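Local coordinates for argininosuccinate lyase (Chelativorans sp., PDB 6RXA), which acts as a C-N lyase (EDDS lyase) of the aspartase/fumarase superfamily and probably also splits argininosuccinate into fumarate and L-arginine, at residues V142-A146 and Y171-I175; A361-M367 and I401-I406; L370-L374 and A385-V389. The protein carries 2 engineered substitutions. All coordinates share one frame. Numbering follows the deposited sequence.

Contact 1 (V142-A146 and Y171-I175); sequences VVHKA and YLMAI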
ATOM      1  N   VAL A 142     -18.015 -18.997  16.184  1.00 14.25           N
ATOM      2  CA  VAL A 142     -18.031 -17.854  17.100  1.00 13.60           C
ATOM      3  C   VAL A 142     -19.334 -17.805  17.889  1.00 13.92           C
ATOM      4  O   VAL A 142     -19.329 -17.652  19.114  1.00 13.91           O
ATOM      5  CB  VAL A 142     -17.803 -16.565  16.290  1.00 13.87           C
ATOM      6  CG1 VAL A 142     -18.166 -15.312  17.068  1.00 14.00           C
ATOM      7  CG2 VAL A 142     -16.355 -16.496  15.798  1.00 13.66           C
ATOM      8  N   VAL A 143     -20.472 -17.897  17.197  1.00 14.26           N
ATOM      9  CA  VAL A 143     -21.766 -17.784  17.864  1.00 14.61           C
ATOM     10  C   VAL A 143     -22.024 -18.990  18.758  1.00 15.30           C
ATOM     11  O   VAL A 143     -22.519 -18.852  19.886  1.00 15.05           O
ATOM     12  CB  VAL A 143     -22.881 -17.608  16.819  1.00 15.84           C
ATOM     13  CG1 VAL A 143     -24.248 -17.653  17.484  1.00 16.66           C
ATOM     14  CG2 VAL A 143     -22.719 -16.310  16.078  1.00 15.27           C
ATOM     15  N   HIS A 144     -21.692 -20.191  18.277  1.00 15.48           N
ATOM     16  CA  HIS A 144     -21.926 -21.395  19.069  1.00 16.44           C
ATOM     17  C   HIS A 144     -21.037 -21.413  20.308  1.00 15.87           C
ATOM     18  O   HIS A 144     -21.466 -21.859  21.379  1.00 17.06           O
ATOM     19  CB  HIS A 144     -21.755 -22.630  18.189  1.00 18.98           C
ATOM     20  CG  HIS A 144     -22.654 -22.628  16.986  1.00 24.55           C
ATOM     21  ND1 HIS A 144     -22.575 -23.580  15.992  1.00 26.62           N
ATOM     22  CD2 HIS A 144     -23.647 -21.782  16.617  1.00 26.18           C
ATOM     23  CE1 HIS A 144     -23.482 -23.322  15.064  1.00 27.41           C
ATOM     24  NE2 HIS A 144     -24.140 -22.232  15.415  1.00 26.94           N
ATOM     25  N   LYS A 145     -19.806 -20.899  20.190  1.00 14.79           N
ATOM     26  CA  LYS A 145     -18.943 -20.728  21.359  1.00 15.20           C
ATOM     27  C   LYS A 145     -19.529 -19.703  22.324  1.00 15.20           C
ATOM     28  O   LYS A 145     -19.569 -19.934  23.539  1.00 16.11           O
ATOM     29  CB  LYS A 145     -17.539 -20.323  20.902  1.00 15.60           C
ATOM     30  CG  LYS A 145     -16.450 -20.371  21.977  1.00 15.03           C
ATOM     31  CD  LYS A 145     -16.016 -21.783  22.342  1.00 15.63           C
ATOM     32  CE  LYS A 145     -14.690 -21.771  23.098  1.00 16.46           C
ATOM     33  NZ  LYS A 145     -14.184 -23.152  23.304  1.00 17.52           N
ATOM     34  N   ALA A 146     -20.014 -18.575  21.802  1.00 14.48           N
ATOM     35  CA  ALA A 146     -20.603 -17.561  22.670  1.00 15.85           C
ATOM     36  C   ALA A 146     -21.736 -18.139  23.502  1.00 16.76           C
ATOM     37  O   ALA A 146     -21.884 -17.806  24.686  1.00 16.48           O
ATOM     38  CB  ALA A 146     -21.125 -16.392  21.838  1.00 15.31           C
ATOM     39  N   TYR A 171     -18.047 -10.758  24.205  1.00 12.74           N
ATOM     40  CA  TYR A 171     -16.929 -10.467  23.316  1.00 12.90           C
ATOM     41  C   TYR A 171     -17.104 -11.160  21.965  1.00 12.81           C
ATOM     42  O   TYR A 171     -16.943 -10.543  20.901  1.00 12.84           O
ATOM     43  CB  TYR A 171     -15.599 -10.887  23.974  1.00 13.37           C
ATOM     44  CG  TYR A 171     -14.427 -10.620  23.056  1.00 13.37           C
ATOM     45  CD1 TYR A 171     -14.040 -11.551  22.112  1.00 12.44           C
ATOM     46  CD2 TYR A 171     -13.747  -9.416  23.102  1.00 13.54           C
ATOM     47  CE1 TYR A 171     -13.019 -11.300  21.243  1.00 11.81           C
ATOM     48  CE2 TYR A 171     -12.704  -9.153  22.225  1.00 13.34           C
ATOM     49  CZ  TYR A 171     -12.342 -10.102  21.299  1.00 12.52           C
ATOM     50  OH  TYR A 171     -11.315  -9.869  20.407  1.00 13.47           O
ATOM     51  N   LEU A 172     -17.406 -12.461  21.987  1.00 12.64           N
ATOM     52  CA  LEU A 172     -17.561 -13.215  20.746  1.00 13.09           C
ATOM     53  C   LEU A 172     -18.674 -12.649  19.881  1.00 12.86           C
ATOM     54  O   LEU A 172     -18.577 -12.684  18.652  1.00 13.90           O
ATOM     55  CB  LEU A 172     -17.771 -14.696  21.046  1.00 13.37           C
ATOM     56  CG  LEU A 172     -16.514 -15.367  21.600  1.00 15.55           C
ATOM     57  CD1 LEU A 172     -16.850 -16.722  22.218  1.00 17.59           C
ATOM     58  CD2 LEU A 172     -15.466 -15.531  20.505  1.00 15.81           C
ATOM     59  N   MET A 173     -19.716 -12.080  20.483  1.00 12.80           N
ATOM     60  CA  MET A 173     -20.778 -11.513  19.669  1.00 13.77           C
ATOM     61  C   MET A 173     -20.360 -10.220  18.983  1.00 13.73           C
ATOM     62  O   MET A 173     -20.985  -9.845  17.991  1.00 13.98           O
ATOM     63  CB  MET A 173     -22.070 -11.382  20.464  1.00 15.09           C
ATOM     64  CG  MET A 173     -22.647 -12.751  20.837  1.00 15.71           C
ATOM     65  SD  MET A 173     -22.758 -13.953  19.496  1.00 15.07           S
ATOM     66  CE  MET A 173     -24.023 -13.190  18.491  1.00 16.57           C
ATOM     67  N   ALA A 174     -19.303  -9.542  19.449  1.00 13.72           N
ATOM     68  CA  ALA A 174     -18.746  -8.453  18.651  1.00 13.53           C
ATOM     69  C   ALA A 174     -18.193  -8.998  17.348  1.00 13.65           C
ATOM     70  O   ALA A 174     -18.424  -8.435  16.270  1.00 13.14           O
ATOM     71  CB  ALA A 174     -17.644  -7.729  19.432  1.00 13.53           C
ATOM     72  N   ILE A 175     -17.472 -10.119  17.433  1.00 12.84           N
ATOM     73  CA  ILE A 175     -16.926 -10.759  16.241  1.00 12.36           C
ATOM     74  C   ILE A 175     -18.056 -11.194  15.317  1.00 12.11           C
ATOM     75  O   ILE A 175     -17.987 -10.996  14.103  1.00 12.78           O
ATOM     76  CB  ILE A 175     -16.001 -11.922  16.643  1.00 12.90           C
ATOM     77  CG1 ILE A 175     -14.907 -11.462  17.619  1.00 14.13           C
ATOM     78  CG2 ILE A 175     -15.413 -12.571  15.403  1.00 13.29           C
ATOM     79  CD1 ILE A 175     -13.996 -10.378  17.102  1.00 15.22           C
TER

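Contact 2 (A361-M367 and I401-I406); sequences AENYSTM and IKANKI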
ATOM      1  N   ALA A 361     -12.444  -9.168  39.304  1.00 17.16           N
ATOM      2  CA  ALA A 361     -12.740  -8.794  40.673  1.00 17.68           C
ATOM      3  C   ALA A 361     -11.631  -7.974  41.315  1.00 18.09           C
ATOM      4  O   ALA A 361     -11.909  -7.173  42.219  1.00 18.67           O
ATOM      5  CB  ALA A 361     -12.944 -10.053  41.518  1.00 18.03           C
ATOM      6  N   GLU A 362     -10.387  -8.144  40.875  1.00 18.54           N
ATOM      7  CA  GLU A 362      -9.242  -7.605  41.600  1.00 20.18           C
ATOM      8  C   GLU A 362      -8.555  -6.413  40.955  1.00 20.05           C
ATOM      9  O   GLU A 362      -7.943  -5.626  41.679  1.00 21.05           O
ATOM     10  CB  GLU A 362      -8.197  -8.704  41.840  1.00 21.46           C
ATOM     11  CG  GLU A 362      -8.724  -9.823  42.707  1.00 23.03           C
ATOM     12  CD  GLU A 362      -7.670 -10.845  43.080  1.00 25.19           C
ATOM     13  OE1 GLU A 362      -6.558 -10.804  42.519  1.00 25.79           O
ATOM     14  OE2 GLU A 362      -7.962 -11.688  43.954  1.00 26.64           O
ATOM     15  N   ASN A 363      -8.628  -6.232  39.630  1.00 18.66           N
ATOM     16  CA  ASN A 363      -7.735  -5.306  38.939  1.00 18.24           C
ATOM     17  C   ASN A 363      -8.383  -3.980  38.523  1.00 19.30           C
ATOM     18  O   ASN A 363      -7.857  -3.290  37.643  1.00 20.28           O
ATOM     19  CB  ASN A 363      -7.100  -5.979  37.728  1.00 18.46           C
ATOM     20  CG  ASN A 363      -6.118  -7.060  38.106  1.00 21.35           C
ATOM     21  OD1 ASN A 363      -5.775  -7.227  39.267  1.00 23.08           O
ATOM     22  ND2 ASN A 363      -5.650  -7.801  37.109  1.00 22.02           N
ATOM     23  N   TYR A 364      -9.477  -3.599  39.154  1.00 18.71           N
ATOM     24  CA  TYR A 364     -10.054  -2.245  39.147  1.00 17.78           C
ATOM     25  C   TYR A 364     -10.959  -1.950  37.964  1.00 16.50           C
ATOM     26  O   TYR A 364     -11.377  -0.774  37.804  1.00 16.10           O
ATOM     27  CB  TYR A 364      -9.010  -1.135  39.331  1.00 18.37           C
ATOM     28  CG  TYR A 364      -8.077  -1.392  40.500  1.00 20.28           C
ATOM     29  CD1 TYR A 364      -8.535  -1.337  41.806  1.00 21.98           C
ATOM     30  CD2 TYR A 364      -6.742  -1.722  40.285  1.00 20.77           C
ATOM     31  CE1 TYR A 364      -7.688  -1.594  42.869  1.00 22.32           C
ATOM     32  CE2 TYR A 364      -5.893  -1.978  41.339  1.00 22.07           C
ATOM     33  CZ  TYR A 364      -6.367  -1.907  42.626  1.00 23.18           C
ATOM     34  OH  TYR A 364      -5.512  -2.161  43.679  1.00 25.45           O
ATOM     35  N   SER A 365     -11.332  -2.936  37.153  1.00 15.52           N
ATOM     36  CA  SER A 365     -12.302  -2.701  36.093  1.00 15.48           C
ATOM     37  C   SER A 365     -13.697  -2.368  36.623  1.00 16.11           C
ATOM     38  O   SER A 365     -14.539  -1.896  35.846  1.00 16.03           O
ATOM     39  CB  SER A 365     -12.353  -3.909  35.156  1.00 15.59           C
ATOM     40  OG  SER A 365     -13.036  -4.988  35.753  1.00 15.56           O
ATOM     41  N   THR A 366     -13.972  -2.617  37.900  1.00 16.17           N
ATOM     42  CA  THR A 366     -15.270  -2.286  38.492  1.00 17.18           C
ATOM     43  C   THR A 366     -15.379  -0.831  38.929  1.00 18.07           C
ATOM     44  O   THR A 366     -16.408  -0.450  39.497  1.00 18.99           O
ATOM     45  CB  THR A 366     -15.536  -3.214  39.683  1.00 18.56           C
ATOM     46  OG1 THR A 366     -14.439  -3.117  40.602  1.00 18.90           O
ATOM     47  CG2 THR A 366     -15.685  -4.655  39.207  1.00 18.80           C
ATOM     48  N   MET A 367     -14.382   0.015  38.667  1.00 17.51           N
ATOM     49  CA  MET A 367     -14.423   1.365  39.216  1.00 18.49           C
ATOM     50  C   MET A 367     -15.484   2.248  38.555  1.00 19.23           C
ATOM     51  O   MET A 367     -15.961   3.197  39.189  1.00 19.54           O
ATOM     52  CB  MET A 367     -13.050   2.029  39.135  1.00 18.40           C
ATOM     53  CG  MET A 367     -12.007   1.397  40.029  1.00 19.75           C
ATOM     54  SD  MET A 367     -12.436   1.472  41.777  1.00 21.15           S
ATOM     55  CE  MET A 367     -12.756  -0.260  42.119  1.00 27.96           C
ATOM     56  N   ILE A 401      -4.201  -2.889  47.987  1.00 28.60           N
ATOM     57  CA  ILE A 401      -5.571  -3.330  48.215  1.00 26.22           C
ATOM     58  C   ILE A 401      -6.185  -3.685  46.868  1.00 25.52           C
ATOM     59  O   ILE A 401      -6.340  -2.811  46.005  1.00 27.63           O
ATOM     60  CB  ILE A 401      -6.387  -2.230  48.914  1.00 28.90           C
ATOM     61  CG1 ILE A 401      -5.730  -1.841  50.243  1.00 33.02           C
ATOM     62  CG2 ILE A 401      -7.828  -2.685  49.114  1.00 28.69           C
ATOM     63  CD1 ILE A 401      -6.313  -0.591  50.886  1.00 33.76           C
ATOM     64  N   LYS A 402      -6.533  -4.961  46.673  1.00 24.61           N
ATOM     65  CA  LYS A 402      -7.225  -5.376  45.464  1.00 25.63           C
ATOM     66  C   LYS A 402      -8.621  -4.761  45.427  1.00 24.02           C
ATOM     67  O   LYS A 402      -9.206  -4.434  46.460  1.00 23.65           O
ATOM     68  CB  LYS A 402      -7.381  -6.896  45.409  1.00 30.62           C
ATOM     69  CG  LYS A 402      -6.098  -7.690  45.583  1.00 42.24           C
ATOM     70  CD  LYS A 402      -5.203  -7.606  44.372  1.00 58.42           C
ATOM     71  CE  LYS A 402      -4.111  -8.660  44.458  1.00 76.74           C
ATOM     72  NZ  LYS A 402      -3.211  -8.635  43.275  1.00 89.86           N
ATOM     73  N   ALA A 403      -9.165  -4.628  44.213  1.00 22.80           N
ATOM     74  CA  ALA A 403     -10.412  -3.886  44.056  1.00 21.37           C
ATOM     75  C   ALA A 403     -11.519  -4.454  44.932  1.00 21.88           C
ATOM     76  O   ALA A 403     -12.304  -3.698  45.516  1.00 23.40           O
ATOM     77  CB  ALA A 403     -10.845  -3.878  42.593  1.00 20.03           C
ATOM     78  N   ASN A 404     -11.604  -5.780  45.035  1.00 21.64           N
ATOM     79  CA  ASN A 404     -12.701  -6.404  45.766  1.00 24.71           C
ATOM     80  C   ASN A 404     -12.538  -6.305  47.276  1.00 26.36           C
ATOM     81  O   ASN A 404     -13.448  -6.712  48.010  1.00 29.69           O
ATOM     82  CB  ASN A 404     -12.890  -7.856  45.320  1.00 24.81           C
ATOM     83  CG  ASN A 404     -11.641  -8.706  45.488  1.00 27.50           C
ATOM     84  OD1 ASN A 404     -10.527  -8.202  45.637  1.00 27.40           O
ATOM     85  ND2 ASN A 404     -11.829 -10.021  45.425  1.00 32.02           N
ATOM     86  N   LYS A 405     -11.410  -5.770  47.747  1.00 25.46           N
ATOM     87  CA  LYS A 405     -11.179  -5.488  49.156  1.00 26.82           C
ATOM     88  C   LYS A 405     -11.319  -4.006  49.489  1.00 26.75           C
ATOM     89  O   LYS A 405     -11.107  -3.618  50.641  1.00 27.13           O
ATOM     90  CB  LYS A 405      -9.779  -5.958  49.559  1.00 30.06           C
ATOM     91  CG  LYS A 405      -9.517  -7.437  49.352  1.00 36.43           C
ATOM     92  CD  LYS A 405     -10.530  -8.294  50.083  1.00 49.22           C
ATOM     93  CE  LYS A 405     -10.125  -9.755  50.051  1.00 66.76           C
ATOM     94  NZ  LYS A 405     -11.198 -10.628  50.592  1.00 80.71           N
ATOM     95  N   ILE A 406     -11.652  -3.169  48.505  1.00 25.88           N
ATOM     96  CA  ILE A 406     -11.962  -1.769  48.779  1.00 25.05           C
ATOM     97  C   ILE A 406     -13.254  -1.689  49.578  1.00 26.39           C
ATOM     98  O   ILE A 406     -14.256  -2.330  49.233  1.00 26.23           O
ATOM     99  CB  ILE A 406     -12.079  -0.977  47.467  1.00 24.90           C
ATOM    100  CG1 ILE A 406     -10.728  -0.924  46.747  1.00 24.05           C
ATOM    101  CG2 ILE A 406     -12.636   0.423  47.739  1.00 26.65           C
ATOM    102  CD1 ILE A 406     -10.820  -0.348  45.348  1.00 24.26           C
TER

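Contact 3 (L370-L374 and A385-V389); sequences LTDML and AHEIV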
ATOM      1  N   LEU A 370     -18.553   1.826  40.595  1.00 20.91           N
ATOM      2  CA  LEU A 370     -18.438   2.587  41.842  1.00 22.35           C
ATOM      3  C   LEU A 370     -18.725   4.071  41.608  1.00 23.13           C
ATOM      4  O   LEU A 370     -19.437   4.710  42.400  1.00 23.06           O
ATOM      5  CB  LEU A 370     -17.060   2.361  42.466  1.00 23.28           C
ATOM      6  CG  LEU A 370     -16.809   2.927  43.865  1.00 26.09           C
ATOM      7  CD1 LEU A 370     -17.721   2.245  44.882  1.00 28.92           C
ATOM      8  CD2 LEU A 370     -15.352   2.772  44.272  1.00 25.85           C
ATOM      9  N   THR A 371     -18.211   4.628  40.505  1.00 23.18           N
ATOM     10  CA  THR A 371     -18.443   6.033  40.171  1.00 24.76           C
ATOM     11  C   THR A 371     -19.915   6.296  39.853  1.00 25.33           C
ATOM     12  O   THR A 371     -20.498   7.288  40.320  1.00 24.28           O
ATOM     13  CB  THR A 371     -17.584   6.407  38.956  1.00 23.73           C
ATOM     14  OG1 THR A 371     -16.218   6.012  39.160  1.00 22.53           O
ATOM     15  CG2 THR A 371     -17.640   7.912  38.691  1.00 24.07           C
ATOM     16  N   ASP A 372     -20.520   5.443  39.017  1.00 25.84           N
ATOM     17  CA  ASP A 372     -21.928   5.606  38.678  1.00 25.23           C
ATOM     18  C   ASP A 372     -22.796   5.529  39.923  1.00 26.91           C
ATOM     19  O   ASP A 372     -23.821   6.223  40.020  1.00 26.27           O
ATOM     20  CB  ASP A 372     -22.368   4.504  37.711  1.00 23.70           C
ATOM     21  CG  ASP A 372     -21.933   4.741  36.268  1.00 25.54           C
ATOM     22  OD1 ASP A 372     -21.823   5.903  35.833  1.00 26.40           O
ATOM     23  OD2 ASP A 372     -21.734   3.742  35.551  1.00 25.99           O
ATOM     24  N   MET A 373     -22.399   4.694  40.886  1.00 27.71           N
ATOM     25  CA  MET A 373     -23.158   4.566  42.124  1.00 27.91           C
ATOM     26  C   MET A 373     -23.155   5.872  42.905  1.00 25.89           C
ATOM     27  O   MET A 373     -24.189   6.282  43.449  1.00 25.36           O
ATOM     28  CB  MET A 373     -22.590   3.417  42.959  1.00 29.12           C
ATOM     29  CG  MET A 373     -23.355   3.122  44.244  1.00 29.17           C
ATOM     30  SD  MET A 373     -22.819   4.161  45.608  1.00 27.28           S
ATOM     31  CE  MET A 373     -21.334   3.293  46.107  1.00 29.65           C
ATOM     32  N   LEU A 374     -22.002   6.547  42.980  1.00 23.14           N
ATOM     33  CA  LEU A 374     -21.955   7.820  43.687  1.00 24.84           C
ATOM     34  C   LEU A 374     -22.890   8.836  43.038  1.00 25.70           C
ATOM     35  O   LEU A 374     -23.670   9.503  43.720  1.00 27.73           O
ATOM     36  CB  LEU A 374     -20.533   8.369  43.726  1.00 26.33           C
ATOM     37  CG  LEU A 374     -19.463   7.492  44.373  1.00 28.20           C
ATOM     38  CD1 LEU A 374     -18.128   8.241  44.406  1.00 29.39           C
ATOM     39  CD2 LEU A 374     -19.870   7.035  45.745  1.00 28.08           C
ATOM     40  N   ALA A 385     -17.430  12.693  40.790  1.00 31.87           N
ATOM     41  CA  ALA A 385     -17.387  11.304  41.226  1.00 30.61           C
ATOM     42  C   ALA A 385     -16.152  10.609  40.669  1.00 28.31           C
ATOM     43  O   ALA A 385     -15.470   9.865  41.379  1.00 24.11           O
ATOM     44  CB  ALA A 385     -18.654  10.581  40.779  1.00 27.20           C
ATOM     45  N   HIS A 386     -15.843  10.856  39.398  1.00 26.19           N
ATOM     46  CA  HIS A 386     -14.681  10.240  38.764  1.00 23.36           C
ATOM     47  C   HIS A 386     -13.400  10.592  39.507  1.00 23.33           C
ATOM     48  O   HIS A 386     -12.561   9.717  39.755  1.00 24.09           O
ATOM     49  CB  HIS A 386     -14.663  10.699  37.312  1.00 23.26           C
ATOM     50  CG  HIS A 386     -13.470  10.262  36.531  1.00 23.93           C
ATOM     51  ND1 HIS A 386     -12.221  10.815  36.713  1.00 23.71           N
ATOM     52  CD2 HIS A 386     -13.348   9.365  35.526  1.00 23.52           C
ATOM     53  CE1 HIS A 386     -11.374  10.256  35.863  1.00 23.79           C
ATOM     54  NE2 HIS A 386     -12.034   9.384  35.123  1.00 23.45           N
ATOM     55  N   GLU A 387     -13.244  11.855  39.909  1.00 26.83           N
ATOM     56  CA  GLU A 387     -12.027  12.256  40.607  1.00 32.05           C
ATOM     57  C   GLU A 387     -11.897  11.557  41.955  1.00 28.53           C
ATOM     58  O   GLU A 387     -10.788  11.187  42.365  1.00 25.16           O
ATOM     59  CB  GLU A 387     -12.013  13.778  40.791  1.00 44.20           C
ATOM     60  CG  GLU A 387     -10.633  14.375  41.064  1.00 57.73           C
ATOM     61  CD  GLU A 387      -9.658  14.195  39.903  1.00 64.79           C
ATOM     62  OE1 GLU A 387      -8.488  13.850  40.163  1.00 65.12           O
ATOM     63  OE2 GLU A 387     -10.058  14.397  38.737  1.00 66.57           O
ATOM     64  N   ILE A 388     -13.009  11.384  42.671  1.00 28.13           N
ATOM     65  CA  ILE A 388     -12.963  10.661  43.939  1.00 27.97           C
ATOM     66  C   ILE A 388     -12.517   9.222  43.705  1.00 26.37           C
ATOM     67  O   ILE A 388     -11.642   8.695  44.405  1.00 24.23           O
ATOM     68  CB  ILE A 388     -14.331  10.695  44.637  1.00 29.37           C
ATOM     69  CG1 ILE A 388     -14.692  12.110  45.086  1.00 31.57           C
ATOM     70  CG2 ILE A 388     -14.303   9.742  45.843  1.00 29.31           C
ATOM     71  CD1 ILE A 388     -16.131  12.238  45.558  1.00 31.32           C
ATOM     72  N   VAL A 389     -13.133   8.553  42.732  1.00 26.35           N
ATOM     73  CA  VAL A 389     -12.808   7.147  42.511  1.00 24.37           C
ATOM     74  C   VAL A 389     -11.391   6.975  41.969  1.00 23.69           C
ATOM     75  O   VAL A 389     -10.710   6.004  42.298  1.00 22.32           O
ATOM     76  CB  VAL A 389     -13.878   6.469  41.638  1.00 22.48           C
ATOM     77  CG1 VAL A 389     -13.467   5.029  41.323  1.00 22.33           C
ATOM     78  CG2 VAL A 389     -15.240   6.520  42.345  1.00 22.41           C
TER

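Contact 1 (V142-A146 and Y171-I175)
L172 lays its side chain across A146 and the aliphatic part of K145. L172 CD1 is 3.7 Å from both K145 CG and A146 N, and the small side chain of A146 lets A146 CB come to 3.8 Å from L172 CB. V142 packs one turn earlier. Its CG1 lies 3.1 Å from L172 O, a tight fit, and 4.0 Å from I175 CB. M173 starts sideways, but its thioether curls back, so that M173 SD is 3.8 Å from A146 CB and 4.2 Å from V143 CG2. No hydrogen bond crosses; the contact is apolar and buried. The amine of K145 is held by L349 O and R347 O. M173 also rests on I458 and A461 of helix 451-500. The axes of segments 142-146 and 171-175 approach to 8.7 Å and run nearly antiparallel, at 164°. Helices 112-147 and 168-193, joined through the hairpin of strands 153-158 and 161-167, pack in the manner of the central helical bundle of the aspartase/fumarase superfamily.

Contact 2 (A361-M367 and I401-I406)
Here the end of helix 353-362 and the turn after it meet a short 3-10 segment, 403-405, in the all-helical C-terminal region of the argininosuccinate lyase family. Two hydrogen bonds cross. E362 O, at the end of the helix, accepts from A403 N at 3.0 Å and an almost straight 172°. Y364 OH donates to I401 O at 2.6 Å. Each segment also satisfies groups of its own. M367 N bonds to Y364 O at 3.2 Å, within a type I turn. K405 N bonds to K402 O at 2.9 Å, and I406 N to A403 O at 3.1 Å. Two side chains find partners outside the segments: N363 ND2 bonds to E162, and E362 OE1 to Q358, one turn back in its own helix. E362 OE1 and K402 NZ have opposite charges but stand 4.1 Å apart, beyond a salt bridge. Y364 and M367 also pack on Q285 of the third subunit. A403, whose N makes the first bond, points its CB toward segment 361-367. Y364 CD1 is 3.5 Å from A403 CB, while M367 CE is 4.1 Å from A403 CB and 3.8 Å from I406 CD1.

Contact 3 (L370-L374 and A385-V389)
Two consecutive helices, 367-378 and 382-399, interlock here through both small side chains and larger apolar ones. The axes of the two segments pass 8.9 Å apart at 135°, so the helices run in roughly opposed directions but splay strongly. T371 is one bump. Its methyl sits over the start of segment 385-389, with T371 CG2 3.5 Å from A385 CB and also 3.5 Å from H386 N. A385 has only a methyl, which leaves room for this approach; the CA atoms of T371 and A385 are 5.5 Å apart. V389 is the bump from the other side. It fills the hollow between L370, T371 and L374: V389 CG1 is 4.2 Å from L370 CD2, and V389 CG2 is 3.4 Å from T371 OG1 and 3.9 Å from L374 CD1. L374 lies against A385 and I388, with its CB 4.1 Å from A385 CB and its CD1 4.4 Å from I388 CG2. No hydrogen bond joins the segments. The hydroxyl of T371 bonds to M367 O. On the outer side, H386 NE2 bonds to S280 O of the third subunit, whose P284 packs on T371, H386 and V389. S280 binds succinate in this enzyme. This is a splayed helical hairpin of the C-terminal region, set against an active-site segment of a neighbouring subunit.

How the contacts relate
Contacts 2 and 3 belong together. Contact 3 is nested in the chain loop that contact 2 closes, their centres are 14 Å apart, and M367 SD touches V389 CG1 at 3.7 Å. Both also touch the third subunit. Contact 1 comes earlier in the chain, about 15 Å from the chain's centre. It lies 27 Å from contact 2 and 32 Å from contact 3, centre to centre. Contact 1 is remote from the known ligand-binding residues; a sodium ion lies about 13 Å from the I175 side chain. Contact 3 borders the site through H386, bonded to S280 of the third subunit; its side chain is about 12 Å from that of fumarate-binding T158, though no fumarate is bound here.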